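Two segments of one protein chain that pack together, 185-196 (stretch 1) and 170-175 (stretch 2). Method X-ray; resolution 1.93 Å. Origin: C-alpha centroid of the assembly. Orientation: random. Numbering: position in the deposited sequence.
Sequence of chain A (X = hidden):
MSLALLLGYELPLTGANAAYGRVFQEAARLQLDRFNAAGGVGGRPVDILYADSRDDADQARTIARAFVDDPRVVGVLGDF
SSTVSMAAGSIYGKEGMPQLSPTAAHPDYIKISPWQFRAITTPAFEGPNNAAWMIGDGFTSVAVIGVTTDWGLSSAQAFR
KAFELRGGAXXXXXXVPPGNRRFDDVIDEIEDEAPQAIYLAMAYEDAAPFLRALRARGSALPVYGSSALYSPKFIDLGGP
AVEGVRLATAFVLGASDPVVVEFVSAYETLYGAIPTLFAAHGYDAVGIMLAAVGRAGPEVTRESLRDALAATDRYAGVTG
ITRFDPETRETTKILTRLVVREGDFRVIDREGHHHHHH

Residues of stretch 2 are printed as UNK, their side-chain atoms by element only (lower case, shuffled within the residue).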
# COMPACT_ATOMS: atom_id res chain seq x y z
N ASP A 185 5.25 4.69 31.77
CA ASP A 185 6.45 3.88 31.91
C ASP A 185 7.38 3.98 30.70
O ASP A 185 8.59 4.15 30.86
CB ASP A 185 6.10 2.42 32.16
CG ASP A 185 5.41 2.22 33.49
OD1 ASP A 185 5.77 2.94 34.45
OD2 ASP A 185 4.53 1.34 33.58
N VAL A 186 6.81 3.88 29.50
CA VAL A 186 7.63 3.96 28.30
C VAL A 186 8.27 5.34 28.22
O VAL A 186 9.39 5.49 27.73
CB VAL A 186 6.79 3.70 27.02
CG1 VAL A 186 5.61 4.65 26.95
CG2 VAL A 186 7.66 3.86 25.79
N ILE A 187 7.56 6.35 28.71
CA ILE A 187 8.10 7.71 28.67
C ILE A 187 9.24 7.85 29.67
O ILE A 187 10.22 8.56 29.41
CB ILE A 187 7.00 8.75 28.97
CG1 ILE A 187 6.00 8.78 27.80
CG2 ILE A 187 7.62 10.12 29.19
CD1 ILE A 187 4.84 9.74 27.99
N ASP A 188 9.13 7.19 30.81
CA ASP A 188 10.18 7.24 31.82
C ASP A 188 11.42 6.57 31.26
O ASP A 188 12.54 7.04 31.45
CB ASP A 188 9.73 6.50 33.09
CG ASP A 188 8.71 7.28 33.90
OD1 ASP A 188 8.22 6.74 34.90
OD2 ASP A 188 8.40 8.44 33.54
N GLU A 189 11.21 5.47 30.55
CA GLU A 189 12.30 4.72 29.95
C GLU A 189 13.01 5.55 28.88
O GLU A 189 14.24 5.47 28.74
CB GLU A 189 11.75 3.42 29.35
CG GLU A 189 12.77 2.56 28.66
CD GLU A 189 12.25 1.16 28.38
OE1 GLU A 189 11.05 1.03 28.05
OE2 GLU A 189 13.03 0.19 28.49
N ILE A 190 12.25 6.33 28.13
CA ILE A 190 12.81 7.20 27.10
C ILE A 190 13.61 8.29 27.81
O ILE A 190 14.69 8.68 27.36
CB ILE A 190 11.70 7.84 26.25
CG1 ILE A 190 11.04 6.77 25.37
CG2 ILE A 190 12.26 8.97 25.42
CD1 ILE A 190 9.85 7.26 24.57
N GLU A 191 13.07 8.76 28.92
CA GLU A 191 13.73 9.80 29.71
C GLU A 191 15.07 9.31 30.26
O GLU A 191 16.05 10.05 30.27
CB GLU A 191 12.83 10.23 30.86
CG GLU A 191 12.00 11.46 30.58
CD GLU A 191 11.01 11.75 31.68
OE1 GLU A 191 11.30 11.40 32.85
OE2 GLU A 191 9.94 12.33 31.39
N ASP A 192 15.11 8.06 30.72
CA ASP A 192 16.33 7.50 31.28
C ASP A 192 17.36 7.10 30.23
O ASP A 192 18.55 7.39 30.39
CB ASP A 192 16.00 6.30 32.17
CG ASP A 192 15.06 6.65 33.32
OD1 ASP A 192 15.12 7.79 33.83
OD2 ASP A 192 14.27 5.77 33.73
N GLU A 193 16.93 6.44 29.16
CA GLU A 193 17.85 6.01 28.12
C GLU A 193 18.30 7.16 27.21
O GLU A 193 19.33 7.08 26.55
CB GLU A 193 17.21 4.90 27.27
CG GLU A 193 16.87 3.64 28.04
CD GLU A 193 18.08 2.97 28.67
OE1 GLU A 193 19.08 2.72 27.97
OE2 GLU A 193 18.03 2.68 29.89
N ALA A 194 17.51 8.23 27.17
CA ALA A 194 17.83 9.41 26.38
C ALA A 194 18.09 9.19 24.88
O ALA A 194 19.10 9.65 24.34
CB ALA A 194 19.03 10.14 27.00
N PRO A 195 17.18 8.49 24.19
CA PRO A 195 17.41 8.29 22.75
C PRO A 195 17.34 9.65 22.04
O PRO A 195 16.81 10.60 22.60
CB PRO A 195 16.26 7.36 22.35
CG PRO A 195 15.16 7.77 23.29
CD PRO A 195 15.90 7.90 24.61
N GLN A 196 17.88 9.73 20.83
CA GLN A 196 17.86 10.99 20.08
C GLN A 196 16.51 11.19 19.39
O GLN A 196 16.10 12.32 19.12
CB GLN A 196 18.95 11.00 19.01
CG GLN A 196 20.36 10.77 19.52
CD GLN A 196 21.35 10.66 18.39
OE1 GLN A 196 21.07 10.01 17.38
NE2 GLN A 196 22.52 11.28 18.54
N UNK A 170 19.26 0.75 18.98
CA UNK A 170 17.89 0.83 19.47
C UNK A 170 18.00 0.70 20.99
O UNK A 170 18.02 -0.41 21.52
c UNK A 170 15.59 -0.17 19.43
c UNK A 170 17.06 -0.32 17.40
c UNK A 170 17.02 -0.32 18.93
N UNK A 171 18.09 1.84 21.67
CA UNK A 171 18.25 1.86 23.12
C UNK A 171 16.97 1.61 23.92
O UNK A 171 17.02 1.35 25.12
c UNK A 171 18.00 4.35 23.17
c UNK A 171 20.26 3.32 22.92
c UNK A 171 18.89 3.18 23.57
N UNK A 172 15.83 1.71 23.24
CA UNK A 172 14.53 1.47 23.86
C UNK A 172 13.67 0.75 22.83
O UNK A 172 13.58 1.19 21.68
c UNK A 172 13.82 2.78 24.29
c UNK A 172 12.33 2.54 24.46
c UNK A 172 14.40 3.27 25.60
N UNK A 173 13.07 -0.36 23.23
CA UNK A 173 12.22 -1.13 22.34
C UNK A 173 11.01 -1.62 23.14
O UNK A 173 11.12 -2.52 23.97
n UNK A 173 11.98 -4.35 20.88
c UNK A 173 12.98 -2.33 21.77
c UNK A 173 12.19 -3.05 20.69
o UNK A 173 11.77 -2.45 19.70
N UNK A 174 9.86 -1.01 22.89
CA UNK A 174 8.65 -1.36 23.60
C UNK A 174 7.53 -1.86 22.69
O UNK A 174 7.22 -1.23 21.68
c UNK A 174 7.32 -1.31 26.49
c UNK A 174 6.96 -0.44 25.30
c UNK A 174 8.15 -0.15 24.40
o UNK A 174 7.89 -2.40 26.28
o UNK A 174 7.04 -0.90 27.63
N UNK A 175 6.95 -3.01 23.04
CA UNK A 175 5.85 -3.57 22.27
C UNK A 175 4.58 -3.36 23.09
O UNK A 175 4.53 -3.72 24.27
c UNK A 175 7.37 -5.43 21.36
o UNK A 175 6.89 -7.77 21.55
c UNK A 175 6.05 -5.07 22.02
o UNK A 175 7.97 -7.11 19.76
c UNK A 175 7.41 -6.87 20.86
O HOH W 1 13.34 -1.21 26.17

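Position 170, within a strand that is already running, has three side-chain carbons, one attached to the backbone and carrying the other two. The CA-to-CB bond points away from the helix, and its side chain touches nothing on stretch 1. A fork of carbon at CB is valine: Val 170, which takes no part in this contact.

Position 171 has the same three-carbon fork, now pointing toward stretch 1. One of its branch carbons lies 3.6 Å from CB of Pro 195, and the backbone O is 3.7 Å from CG of Glu 193. This is Val 171; the carbon that meets the proline is CG2. It packs where the chain has just left the helix, for Ala 194 adopts positive phi and Pro 195 follows with its CB toward the strand.

At position 172 a third fork of carbons, again directed toward the helix, brings one branch carbon to 3.5 Å from CG of Glu 189 and likewise 3.5 Å from CG of Glu 193. These two glutamates are one helical turn apart, so the fork touches successive turns. It is Val 172, chi1 t, and CG2 makes both approaches; the same atom is 4.5 Å from CA of Ile 190. No other residue of the strand gives up more surface to stretch 1.

Position 173 carries two carbons, the second bearing one oxygen and one nitrogen: a short amide. It points away and touches nothing on stretch 1. This is Asn 173, yet its backbone is linked to the helix through a water, which accepts from N of Asn 173 at 3.1 Å and donates to OE2 of Glu 189 at 2.7 Å.

Position 174 shows three carbons in a row, the third carrying two oxygens, and its CA-to-CB bond returns toward the helix. Its CB is 4.3 Å from CG2 of Val 186. The residue is Glu 174. Its OE2 stands 4.5 Å from OE1 of Glu 189, like charges close together.

Position 175 repeats the three-carbon chain ending in two oxygens, but lies out of reach of stretch 1. It is Glu 175, exposed.

The contact is an antiparallel helix on a strand, axes 8.5 Å apart at closest approach, with no direct hydrogen bond between them. Val 172 sits against the aliphatic part of two glutamates, while Pro 195 packs on Val 171 and Val 186 approaches Glu 174, on either side of Val 172 along the strand. The rule to read here is that glutamate methylenes can serve as packing surface, with one carboxylate reaching a backbone-bound water.

Stretch 2, residues 170-175: VVVNEE
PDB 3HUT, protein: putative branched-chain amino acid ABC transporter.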